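Local coordinates for putative glycosylhydrolase (Parabacteroides distasonis, PDB 3S5Q), which is a putative glycosyl hydrolase of the 3-keto-disaccharide hydrolase family, with a concanavalin A-like lectin/glucanase fold, and may cleave glycosidic bonds, at residues A[28-38]-A[45-56]. Sequence-based numbering, arbitrary orientation. Where two conformers were deposited one is given.
Sequences LSNADYDSSVW and LTATADQSIWTK
W38 is clamped between two methyl groups. A47 CB lies 3.4 Å from the centroid of the W38 six-membered ring, and I53 CG2 meets the opposite face at 3.5 Å from the same centroid. Both are CH-pi contacts. The indole is also fixed at its edge. W38 NE1 donates to Q51 O at 2.8 Å, reaching that oxygen from above the carbonyl plane. Contacts on both faces and the N-H bond together hold the indole in place.

I53 also packs away from the indole. With CG1 anti to the backbone N (chi1 -178°), its CG1-CD1 arm runs alongside Y33 CB and touches A31 CB. L28 CD1 bridges I53 CD1 and L45 CD1, and V37 spreads its two methyls over A47 and A49.

The backbones pair in two short antiparallel ladders. D32 and W54 exchange N-H...O bonds, D32 N to W54 O being 2.7 Å. T48 N donates to V37 O at 3.0 Å, beside the W38-A47 pair. One water links D34 N to S52 O. The extended K56 chain lies along N30 and bonds S29 O through NZ at 3.0 Å.

The contact joins the two sheets of the lectin-like sandwich. Strand 31-32 is an outermost strand of one and pairs with 53-55, which in turn pairs antiparallel with 192-195. Strands 38-41 and 44-47 pair in the other, where 44-47 lies beside 204-213. L195 and F206 pack on W38 between them.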
loop_
_atom_site.group_PDB
_atom_site.type_symbol
_atom_site.label_atom_id
_atom_site.label_comp_id
_atom_site.label_asym_id
_atom_site.label_seq_id
_atom_site.Cartn_x
_atom_site.Cartn_y
_atom_site.Cartn_z
ATOM N N LEU A 28 -11.300 -13.336 -8.493
ATOM C CA LEU A 28 -10.388 -12.353 -9.112
ATOM C C LEU A 28 -10.703 -12.029 -10.588
ATOM O O LEU A 28 -9.821 -11.582 -11.353
ATOM C CB LEU A 28 -8.919 -12.783 -8.927
ATOM C CG LEU A 28 -8.462 -13.121 -7.493
ATOM C CD1 LEU A 28 -7.030 -13.633 -7.512
ATOM C CD2 LEU A 28 -8.607 -11.943 -6.513
ATOM N N SER A 29 -11.969 -12.180 -10.979
ATOM C CA SER A 29 -12.351 -11.953 -12.372
ATOM C C SER A 29 -12.237 -10.477 -12.783
ATOM O O SER A 29 -12.142 -10.193 -13.967
ATOM C CB SER A 29 -13.769 -12.474 -12.666
ATOM O OG SER A 29 -14.758 -11.832 -11.884
ATOM N N ASN A 30 -12.229 -9.563 -11.805
ATOM C CA ASN A 30 -12.096 -8.139 -12.067
ATOM C C ASN A 30 -10.663 -7.658 -11.783
ATOM O O ASN A 30 -10.431 -6.466 -11.540
ATOM C CB ASN A 30 -13.116 -7.346 -11.230
ATOM C CG ASN A 30 -12.822 -7.406 -9.723
ATOM O OD1 ASN A 30 -12.251 -8.386 -9.221
ATOM N ND2 ASN A 30 -13.200 -6.350 -9.003
ATOM N N ALA A 31 -9.714 -8.596 -11.787
ATOM C CA ALA A 31 -8.293 -8.271 -11.575
ATOM C C ALA A 31 -7.447 -8.724 -12.753
ATOM O O ALA A 31 -7.783 -9.709 -13.410
ATOM C CB ALA A 31 -7.762 -8.922 -10.286
ATOM N N ASP A 32 -6.357 -7.992 -12.983
ATOM C CA ASP A 32 -5.319 -8.379 -13.921
ATOM C C ASP A 32 -4.128 -8.957 -13.152
ATOM O O ASP A 32 -3.449 -8.241 -12.396
ATOM C CB ASP A 32 -4.867 -7.173 -14.742
ATOM C CG ASP A 32 -3.807 -7.527 -15.746
ATOM O OD1 ASP A 32 -2.627 -7.700 -15.362
ATOM O OD2 ASP A 32 -4.155 -7.635 -16.935
ATOM N N TYR A 33 -3.871 -10.235 -13.350
ATOM C CA TYR A 33 -2.779 -10.900 -12.656
ATOM C C TYR A 33 -2.326 -12.137 -13.436
ATOM O O TYR A 33 -2.996 -12.566 -14.384
ATOM C CB TYR A 33 -3.233 -11.309 -11.246
ATOM C CG TYR A 33 -4.352 -12.308 -11.256
ATOM C CD1 TYR A 33 -5.639 -11.938 -11.604
ATOM C CD2 TYR A 33 -4.132 -13.630 -10.902
ATOM C CE1 TYR A 33 -6.665 -12.845 -11.602
ATOM C CE2 TYR A 33 -5.159 -14.543 -10.903
ATOM C CZ TYR A 33 -6.412 -14.149 -11.258
ATOM O OH TYR A 33 -7.429 -15.066 -11.261
ATOM N N ASP A 34 -1.169 -12.673 -13.045
ATOM C CA ASP A 34 -0.736 -13.998 -13.472
ATOM C C ASP A 34 -1.229 -15.010 -12.460
ATOM O O ASP A 34 -0.808 -15.002 -11.310
ATOM C CB ASP A 34 0.789 -14.062 -13.532
ATOM C CG ASP A 34 1.311 -15.287 -14.294
ATOM O OD1 ASP A 34 0.830 -16.448 -14.085
ATOM O OD2 ASP A 34 2.234 -15.068 -15.112
ATOM N N SER A 35 -2.091 -15.909 -12.906
ATOM C CA SER A 35 -2.682 -16.906 -12.029
ATOM C C SER A 35 -1.660 -17.864 -11.411
ATOM O O SER A 35 -1.975 -18.575 -10.446
ATOM C CB SER A 35 -3.774 -17.691 -12.755
ATOM O OG SER A 35 -3.244 -18.349 -13.884
ATOM N N SER A 36 -0.437 -17.874 -11.926
ATOM C CA SER A 36 0.643 -18.676 -11.344
ATOM C C SER A 36 1.284 -17.939 -10.160
ATOM O O SER A 36 2.039 -18.539 -9.376
ATOM C CB SER A 36 1.701 -19.042 -12.408
ATOM O OG SER A 36 2.667 -18.018 -12.612
ATOM N N VAL A 37 0.984 -16.639 -10.019
ATOM C CA VAL A 37 1.590 -15.817 -8.975
ATOM C C VAL A 37 0.623 -15.546 -7.838
ATOM O O VAL A 37 0.974 -15.693 -6.660
ATOM C CB VAL A 37 2.115 -14.440 -9.534
ATOM C CG1 VAL A 37 2.701 -13.569 -8.372
ATOM C CG2 VAL A 37 3.167 -14.659 -10.628
ATOM N N TRP A 38 -0.585 -15.128 -8.174
ATOM C CA TRP A 38 -1.546 -14.744 -7.157
ATOM C C TRP A 38 -2.617 -15.796 -6.974
ATOM O O TRP A 38 -3.188 -16.284 -7.957
ATOM C CB TRP A 38 -2.199 -13.409 -7.520
ATOM C CG TRP A 38 -1.227 -12.301 -7.432
ATOM C CD1 TRP A 38 -0.351 -11.915 -8.396
ATOM C CD2 TRP A 38 -1.001 -11.437 -6.311
ATOM N NE1 TRP A 38 0.415 -10.885 -7.962
ATOM C CE2 TRP A 38 0.013 -10.532 -6.695
ATOM C CE3 TRP A 38 -1.574 -11.323 -5.034
ATOM C CZ2 TRP A 38 0.494 -9.536 -5.841
ATOM C CZ3 TRP A 38 -1.102 -10.321 -4.169
ATOM C CH2 TRP A 38 -0.067 -9.438 -4.593
ATOM N N LEU A 45 -5.275 -13.329 0.168
ATOM C CA LEU A 45 -4.644 -13.075 -1.132
ATOM C C LEU A 45 -3.115 -13.091 -0.958
ATOM O O LEU A 45 -2.578 -12.433 -0.080
ATOM C CB LEU A 45 -5.127 -11.731 -1.639
ATOM C CG LEU A 45 -4.792 -11.272 -3.060
ATOM C CD1 LEU A 45 -5.329 -12.255 -4.120
ATOM C CD2 LEU A 45 -5.385 -9.875 -3.229
ATOM N N THR A 46 -2.419 -13.869 -1.770
ATOM C CA THR A 46 -0.984 -13.972 -1.647
ATOM C C THR A 46 -0.325 -14.219 -3.004
ATOM O O THR A 46 -0.957 -14.728 -3.932
ATOM C CB THR A 46 -0.586 -15.066 -0.610
ATOM O OG1 THR A 46 0.822 -15.029 -0.406
ATOM C CG2 THR A 46 -0.977 -16.402 -1.076
ATOM N N ALA A 47 0.943 -13.814 -3.084
ATOM C CA ALA A 47 1.746 -13.828 -4.300
ATOM C C ALA A 47 3.007 -14.682 -4.042
ATOM O O ALA A 47 3.557 -14.651 -2.945
ATOM C CB ALA A 47 2.117 -12.375 -4.693
ATOM N N THR A 48 3.452 -15.459 -5.019
ATOM C CA THR A 48 4.705 -16.234 -4.839
ATOM C C THR A 48 5.896 -15.734 -5.721
ATOM O O THR A 48 6.963 -16.340 -5.763
ATOM C CB THR A 48 4.434 -17.735 -4.993
ATOM O OG1 THR A 48 3.685 -17.959 -6.197
ATOM C CG2 THR A 48 3.661 -18.295 -3.729
ATOM N N ALA A 49 5.707 -14.601 -6.385
ATOM C CA ALA A 49 6.755 -13.975 -7.193
ATOM C C ALA A 49 6.563 -12.490 -7.144
ATOM O O ALA A 49 5.537 -12.016 -6.642
ATOM C CB ALA A 49 6.682 -14.461 -8.634
ATOM N N ASP A 50 7.523 -11.764 -7.720
ATOM C CA ASP A 50 7.485 -10.316 -7.803
ATOM C C ASP A 50 6.775 -9.856 -9.080
ATOM O O ASP A 50 7.375 -9.175 -9.927
ATOM C CB ASP A 50 8.922 -9.748 -7.757
ATOM C CG ASP A 50 8.967 -8.250 -7.505
ATOM O OD1 ASP A 50 7.930 -7.628 -7.168
ATOM O OD2 ASP A 50 10.073 -7.675 -7.617
ATOM N N GLN A 51 5.481 -10.191 -9.185
ATOM C CA GLN A 51 4.591 -9.605 -10.195
ATOM C C GLN A 51 3.350 -9.096 -9.473
ATOM O O GLN A 51 2.925 -9.705 -8.482
ATOM C CB GLN A 51 4.196 -10.633 -11.262
ATOM C CG GLN A 51 5.344 -11.361 -11.965
ATOM C CD GLN A 51 6.197 -10.438 -12.840
ATOM O OE1 GLN A 51 5.710 -9.456 -13.421
ATOM N NE2 GLN A 51 7.480 -10.773 -12.958
ATOM N N SER A 52 2.776 -7.986 -9.954
ATOM C CA SER A 52 1.702 -7.327 -9.215
ATOM C C SER A 52 0.317 -7.798 -9.659
ATOM O O SER A 52 0.166 -8.459 -10.704
ATOM C CB SER A 52 1.807 -5.806 -9.348
ATOM O OG SER A 52 1.621 -5.432 -10.690
ATOM N N ILE A 53 -0.676 -7.485 -8.831
ATOM C CA ILE A 53 -2.094 -7.707 -9.158
ATOM C C ILE A 53 -2.767 -6.344 -9.265
ATOM O O ILE A 53 -2.541 -5.466 -8.424
ATOM C CB ILE A 53 -2.843 -8.671 -8.165
ATOM C CG1 ILE A 53 -4.291 -8.900 -8.597
ATOM C CG2 ILE A 53 -2.862 -8.186 -6.749
ATOM C CD1 ILE A 53 -4.899 -10.123 -7.950
ATOM N N TRP A 54 -3.580 -6.163 -10.314
ATOM C CA TRP A 54 -4.149 -4.861 -10.644
ATOM C C TRP A 54 -5.658 -4.908 -10.810
ATOM O O TRP A 54 -6.224 -5.906 -11.261
ATOM C CB TRP A 54 -3.601 -4.354 -11.977
ATOM C CG TRP A 54 -2.146 -4.214 -12.039
ATOM C CD1 TRP A 54 -1.274 -5.076 -12.618
ATOM C CD2 TRP A 54 -1.364 -3.123 -11.530
ATOM N NE1 TRP A 54 0.018 -4.590 -12.507
ATOM C CE2 TRP A 54 -0.016 -3.381 -11.870
ATOM C CE3 TRP A 54 -1.680 -1.920 -10.863
ATOM C CZ2 TRP A 54 1.020 -2.520 -11.523
ATOM C CZ3 TRP A 54 -0.642 -1.053 -10.528
ATOM C CH2 TRP A 54 0.694 -1.368 -10.847
ATOM N N THR A 55 -6.290 -3.801 -10.462
ATOM C CA THR A 55 -7.682 -3.595 -10.771
ATOM C C THR A 55 -7.784 -3.445 -12.296
ATOM O O THR A 55 -6.801 -3.086 -12.977
ATOM C CB THR A 55 -8.227 -2.328 -10.068
ATOM O OG1 THR A 55 -7.480 -1.164 -10.492
ATOM C CG2 THR A 55 -8.196 -2.484 -8.523
ATOM N N LYS A 56 -8.965 -3.750 -12.817
ATOM C CA LYS A 56 -9.283 -3.526 -14.216
ATOM C C LYS A 56 -9.897 -2.163 -14.487
ATOM O O LYS A 56 -10.024 -1.767 -15.651
ATOM C CB LYS A 56 -10.244 -4.617 -14.693
ATOM C CG LYS A 56 -9.549 -5.919 -15.003
ATOM C CD LYS A 56 -10.533 -6.984 -15.398
ATOM C CE LYS A 56 -9.853 -8.104 -16.164
ATOM N NZ LYS A 56 -10.828 -9.177 -16.449
HETATM O O HOH W 1 -11.330 -3.946 -11.002
HETATM O O HOH W 2 0.545 -11.075 -11.486
#